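Local coordinates for NMB1025 protein (Neisseria meningitidis serogroup B, PDB 3KJJ) that is of unknown function but belongs to the YjgF/RutC family and assembles as a trimer, as other members of that family do, at residues S63-V68 with W91-R96; V68-I73 with K117-K122. All coordinates share one frame; numbering follows the deposited sequence. Where two conformers were deposited one is given.

Interaction 1 (S63-V68 with W91-R96); sequences SDKAHV and WVAAGR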
loop_
_atom_site.group_PDB
_atom_site.type_symbol
_atom_site.label_atom_id
_atom_site.label_comp_id
_atom_site.label_asym_id
_atom_site.label_seq_id
_atom_site.Cartn_x
_atom_site.Cartn_y
_atom_site.Cartn_z
ATOM N N SER B 63 10.818 -15.594 5.959
ATOM C CA SER B 63 10.629 -14.437 6.813
ATOM C C SER B 63 9.813 -14.865 8.023
ATOM O O SER B 63 9.545 -16.055 8.220
ATOM C CB SER B 63 9.891 -13.329 6.055
ATOM O OG SER B 63 9.936 -12.086 6.744
ATOM N N ASP B 64 9.428 -13.882 8.829
ATOM C CA ASP B 64 8.507 -14.094 9.932
ATOM C C ASP B 64 7.961 -12.739 10.368
ATOM O O ASP B 64 8.329 -11.697 9.803
ATOM C CB ASP B 64 9.182 -14.823 11.103
ATOM C CG ASP B 64 10.444 -14.132 11.561
ATOM O OD1 ASP B 64 10.388 -12.908 11.801
ATOM O OD2 ASP B 64 11.491 -14.812 11.677
ATOM N N LYS B 65 7.092 -12.758 11.373
ATOM C CA LYS B 65 6.388 -11.548 11.818
ATOM C C LYS B 65 7.338 -10.495 12.398
ATOM O O LYS B 65 7.079 -9.298 12.301
ATOM C CB LYS B 65 5.243 -11.912 12.790
ATOM C CG LYS B 65 5.669 -12.349 14.188
ATOM C CD LYS B 65 4.650 -13.286 14.831
ATOM C CE LYS B 65 5.000 -13.535 16.295
ATOM N NZ LYS B 65 3.856 -14.109 17.068
ATOM N N ALA B 66 8.458 -10.950 12.957
ATOM C CA ALA B 66 9.489 -10.058 13.494
ATOM C C ALA B 66 10.290 -9.405 12.370
ATOM O O ALA B 66 11.231 -8.668 12.619
ATOM C CB ALA B 66 10.412 -10.834 14.432
ATOM N N HIS B 67 9.911 -9.691 11.128
ATOM C CA HIS B 67 10.557 -9.098 9.961
ATOM C C HIS B 67 9.554 -8.497 8.993
ATOM O O HIS B 67 9.842 -8.364 7.805
ATOM C CB HIS B 67 11.461 -10.120 9.261
ATOM C CG HIS B 67 12.656 -10.506 10.075
ATOM N ND1 HIS B 67 12.594 -11.444 11.083
ATOM C CD2 HIS B 67 13.935 -10.062 10.050
ATOM C CE1 HIS B 67 13.786 -11.564 11.641
ATOM N NE2 HIS B 67 14.617 -10.737 11.033
ATOM N N VAL B 68 8.385 -8.131 9.520
ATOM C CA VAL B 68 7.379 -7.359 8.787
ATOM C C VAL B 68 7.732 -5.874 8.770
ATOM O O VAL B 68 8.001 -5.261 9.807
ATOM C CB VAL B 68 5.976 -7.527 9.415
ATOM C CG1 VAL B 68 4.976 -6.542 8.794
ATOM C CG2 VAL B 68 5.507 -8.941 9.244
ATOM N N TRP B 91 -0.049 -10.486 19.068
ATOM C CA TRP B 91 0.629 -11.236 18.003
ATOM C C TRP B 91 1.945 -10.599 17.590
ATOM O O TRP B 91 2.926 -11.317 17.412
ATOM C CB TRP B 91 -0.291 -11.412 16.799
ATOM C CG TRP B 91 0.340 -12.000 15.542
ATOM C CD1 TRP B 91 0.462 -13.323 15.229
ATOM C CD2 TRP B 91 0.871 -11.275 14.419
ATOM N NE1 TRP B 91 1.060 -13.470 13.997
ATOM C CE2 TRP B 91 1.314 -12.230 13.475
ATOM C CE3 TRP B 91 1.019 -9.909 14.124
ATOM C CZ2 TRP B 91 1.898 -11.863 12.257
ATOM C CZ3 TRP B 91 1.590 -9.545 12.922
ATOM C CH2 TRP B 91 2.030 -10.523 11.998
ATOM N N VAL B 92 1.982 -9.267 17.452
ATOM C CA VAL B 92 3.216 -8.599 16.964
ATOM C C VAL B 92 4.474 -8.908 17.783
ATOM O O VAL B 92 4.405 -9.190 18.982
ATOM C CB VAL B 92 3.079 -7.062 16.793
ATOM C CG1 VAL B 92 2.190 -6.742 15.616
ATOM C CG2 VAL B 92 2.568 -6.405 18.066
ATOM N N ALA B 93 5.622 -8.877 17.118
ATOM C CA ALA B 93 6.885 -9.107 17.801
ATOM C C ALA B 93 7.272 -7.823 18.522
ATOM O O ALA B 93 7.490 -6.789 17.894
ATOM C CB ALA B 93 7.967 -9.520 16.798
ATOM N N ALA B 94 7.316 -7.886 19.850
ATOM C CA ALA B 94 7.602 -6.717 20.678
ATOM C C ALA B 94 8.983 -6.144 20.356
ATOM O O ALA B 94 9.936 -6.900 20.164
ATOM C CB ALA B 94 7.491 -7.098 22.172
ATOM N N GLY B 95 9.073 -4.816 20.268
ATOM C CA GLY B 95 10.324 -4.111 19.902
ATOM C C GLY B 95 10.575 -4.096 18.396
ATOM O O GLY B 95 11.488 -3.422 17.893
ATOM N N ARG B 96 9.776 -4.871 17.681
ATOM C CA ARG B 96 9.924 -5.048 16.236
ATOM C C ARG B 96 8.566 -4.933 15.558
ATOM O O ARG B 96 8.241 -5.695 14.656
ATOM C CB ARG B 96 10.569 -6.405 15.934
ATOM C CG ARG B 96 11.866 -6.639 16.688
ATOM C CD ARG B 96 12.582 -7.865 16.168
ATOM N NE ARG B 96 12.786 -7.813 14.722
ATOM C CZ ARG B 96 13.945 -7.546 14.131
ATOM N NH1 ARG B 96 15.024 -7.290 14.866
ATOM N NH2 ARG B 96 14.023 -7.543 12.800
HETATM O O HOH W 1 6.185 -7.777 14.403
HETATM O O HOH W 2 9.278 -6.366 12.023
#
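Lys-65, lying over the indole of Trp-91, starts a contact between two loops that each lead from a helix into a strand. Just before it, Asp-64 shapes the first loop from within: its OD1 receives the N-H of His-67 ND1 on the syn side, well out of the carboxylate plane but within the plane of the imidazole, in a nearly straight bond of 2.7 Å, while OD2 forms a salt bridge with Arg-123. Lys-65 CG sits between its own backbone N and carbonyl carbon (chi1 73°), and from there the extended chain slides past the indole. CB touches the six-membered ring, 3.4 Å from Trp-91 CZ2, and CD makes a CH-pi contact over the five-membered ring. NZ, placed for a cation-pi interaction with that same ring, also donates to a lone pair of Trp-91 O at 3.0 Å. Trp-91 NE1 is hydrogen-bonded to Asp-55 of helix 43-60. In the alpha-beta fold of the YjgF family the two helices pack against one face of the sheet, and here the end of helix 81-91 meets the exit from helix 43-60. Ala-66 CB rests on Ala-93 CB at 3.6 Å. Ala-66 O is gripped side-on by Arg-96, which closes the type II turn 93-96: NE meets a lone pair at 2.8 Å, and NH2 comes nearly along the C=O axis at 3.0 Å. A bend at chi3 (54°) places Arg-96 NE against this oxygen. His-67 presents a ring face to Arg-96 NH2, 3.7 Å from His-67 NE2, with the two planes turned 42° apart. Between the loops, one water joins Lys-65 O, Ala-93 N and Arg-96 O, and a second runs from Arg-96 O to Val-68 O. Tyr-13 of a second subunit packs on Arg-96.

Interaction 2 (V68-I73 with K117-K122); sequences VLDAVI and KITAVK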
loop_
_atom_site.group_PDB
_atom_site.type_symbol
_atom_site.label_atom_id
_atom_site.label_comp_id
_atom_site.label_asym_id
_atom_site.label_seq_id
_atom_site.Cartn_x
_atom_site.Cartn_y
_atom_site.Cartn_z
ATOM N N VAL B 68 8.385 -8.131 9.520
ATOM C CA VAL B 68 7.379 -7.359 8.787
ATOM C C VAL B 68 7.732 -5.874 8.770
ATOM O O VAL B 68 8.001 -5.261 9.807
ATOM C CB VAL B 68 5.976 -7.527 9.415
ATOM C CG1 VAL B 68 4.976 -6.542 8.794
ATOM C CG2 VAL B 68 5.507 -8.941 9.244
ATOM N N LEU B 69 7.710 -5.301 7.580
ATOM C CA LEU B 69 8.009 -3.899 7.403
ATOM C C LEU B 69 6.769 -3.036 7.599
ATOM O O LEU B 69 6.814 -2.023 8.298
ATOM C CB LEU B 69 8.612 -3.660 6.029
ATOM C CG LEU B 69 10.005 -4.270 5.803
ATOM C CD1 LEU B 69 10.492 -3.949 4.402
ATOM C CD2 LEU B 69 11.015 -3.791 6.859
ATOM N N ASP B 70 5.663 -3.462 6.996
ATOM C CA ASP B 70 4.484 -2.628 6.883
ATOM C C ASP B 70 3.244 -3.515 6.862
ATOM O O ASP B 70 3.257 -4.615 6.297
ATOM C CB ASP B 70 4.600 -1.770 5.608
ATOM C CG ASP B 70 3.430 -0.807 5.412
ATOM O OD1 ASP B 70 3.396 0.248 6.082
ATOM O OD2 ASP B 70 2.568 -1.089 4.546
ATOM N N ALA B 71 2.180 -3.030 7.491
ATOM C CA ALA B 71 0.913 -3.735 7.508
ATOM C C ALA B 71 -0.206 -2.722 7.299
ATOM O O ALA B 71 -0.251 -1.698 7.974
ATOM C CB ALA B 71 0.730 -4.451 8.843
ATOM N N VAL B 72 -1.090 -3.006 6.352
ATOM C CA VAL B 72 -2.304 -2.224 6.190
ATOM C C VAL B 72 -3.446 -3.140 6.576
ATOM O O VAL B 72 -3.541 -4.275 6.093
ATOM C CB VAL B 72 -2.497 -1.694 4.760
ATOM C CG1 VAL B 72 -3.718 -0.761 4.690
ATOM C CG2 VAL B 72 -1.263 -0.967 4.291
ATOM N N ILE B 73 -4.283 -2.642 7.480
ATOM C CA ILE B 73 -5.392 -3.398 8.016
ATOM C C ILE B 73 -6.650 -2.707 7.551
ATOM O O ILE B 73 -6.849 -1.520 7.808
ATOM C CB ILE B 73 -5.364 -3.449 9.557
ATOM C CG1 ILE B 73 -4.067 -4.111 10.050
ATOM C CG2 ILE B 73 -6.597 -4.212 10.105
ATOM C CD1 ILE B 73 -3.759 -3.805 11.525
ATOM N N LYS B 117 -2.755 -6.717 4.722
ATOM C CA LYS B 117 -1.790 -6.712 3.635
ATOM C C LYS B 117 -0.405 -6.397 4.184
ATOM O O LYS B 117 -0.186 -5.333 4.764
ATOM C CB LYS B 117 -2.188 -5.661 2.601
ATOM C CG LYS B 117 -1.224 -5.517 1.418
ATOM C CD LYS B 117 -1.639 -6.396 0.272
ATOM C CE LYS B 117 -1.139 -5.833 -1.034
ATOM N NZ LYS B 117 -1.180 -6.867 -2.106
ATOM N N ILE B 118 0.531 -7.317 3.961
ATOM C CA ILE B 118 1.854 -7.274 4.586
ATOM C C ILE B 118 2.948 -7.059 3.542
ATOM O O ILE B 118 2.885 -7.629 2.448
ATOM C CB ILE B 118 2.165 -8.627 5.303
ATOM C CG1 ILE B 118 1.212 -8.879 6.473
ATOM C CG2 ILE B 118 3.631 -8.699 5.755
ATOM C CD1 ILE B 118 1.374 -7.946 7.643
ATOM N N THR B 119 3.931 -6.229 3.906
ATOM C CA THR B 119 5.231 -6.148 3.253
ATOM C C THR B 119 6.277 -6.560 4.288
ATOM O O THR B 119 6.257 -6.088 5.436
ATOM C CB THR B 119 5.553 -4.713 2.768
ATOM O OG1 THR B 119 4.408 -4.151 2.108
ATOM C CG2 THR B 119 6.753 -4.706 1.783
ATOM N N ALA B 120 7.213 -7.413 3.878
ATOM C CA ALA B 120 8.187 -7.952 4.814
ATOM C C ALA B 120 9.542 -8.104 4.149
ATOM O O ALA B 120 9.697 -7.841 2.950
ATOM C CB ALA B 120 7.707 -9.311 5.382
ATOM N N VAL B 121 10.525 -8.503 4.942
ATOM C CA VAL B 121 11.864 -8.737 4.420
ATOM C C VAL B 121 12.299 -10.186 4.654
ATOM O O VAL B 121 11.952 -10.796 5.662
ATOM C CB VAL B 121 12.895 -7.696 4.958
ATOM C CG1 VAL B 121 13.250 -7.950 6.412
ATOM C CG2 VAL B 121 14.148 -7.668 4.087
ATOM N N LYS B 122 13.027 -10.734 3.686
ATOM C CA LYS B 122 13.608 -12.059 3.792
ATOM C C LYS B 122 14.791 -11.990 4.760
ATOM O O LYS B 122 15.642 -11.107 4.629
ATOM C CB LYS B 122 14.073 -12.523 2.407
ATOM C CG LYS B 122 14.529 -13.973 2.327
ATOM C CD LYS B 122 14.941 -14.329 0.901
ATOM C CE LYS B 122 15.608 -15.692 0.840
ATOM N NZ LYS B 122 15.655 -16.208 -0.562
HETATM O O HOH W 3 1.651 -3.473 3.319
#
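Val-68 and Ile-118 meet at about a right angle on the face of the sheet that also carries Ala-71 and Ala-120. Ile-118 CG2 lies 4.0 Å from both Val-68 CG1 and Val-68 CG2, and on the longer branch of Ile-118 chi2 (-68°) turns CD1 to 3.8 Å from Ala-71 CB. Trp-88 of helix 81-91 covers Ala-71 on this face. The backbones form an antiparallel pair, neighbouring strands in the YjgF-type sheet, interrupted by a classic beta bulge: Leu-69 N (2.7 Å) and Asp-70 N (3.1 Å) both donate to Thr-119 O, and Leu-69 CB lies close to the same oxygen. Beyond the bulge the register is regular, with paired bonds linking Asp-70 to Thr-119 and Val-72 to Lys-117. These four residues point to the other face, where Asp-70 CB and Thr-119 CB stand 4.2 Å apart. A water there donates to Asp-70 OD2 (2.8 Å) and Lys-117 O and accepts from Thr-119 OG1. The end of Lys-117 leads away from strand 68-73, and its NZ forms a salt bridge with Asp-70 of a third subunit, which places this face at the trimer interface.

How the interactions relate
From the N terminus, the chain passes through helix 43-60 into 63-68, runs out along strand 68-75, returns through helix 81-91 to 91-96, and later comes back as 117-122. Interaction 1 closes the shorter loop, around most of strand 68-75 and helix 81-91; interaction 2 closes a longer one, 74-116, holding helix 81-91 and strand 99-104. Their segments alternate, so the two closures cross, and Val-68 belongs to both. The two contacts also touch directly: Ser-63 OG lies 2.6 Å from Val-121 O and His-67 O 2.9 Å from Val-121 N, both probable hydrogen bonds. This joins the 63-68 loop to strand 114-121, while interaction 1 joins it to the 91-96 loop. Both contacts reach the second subunit.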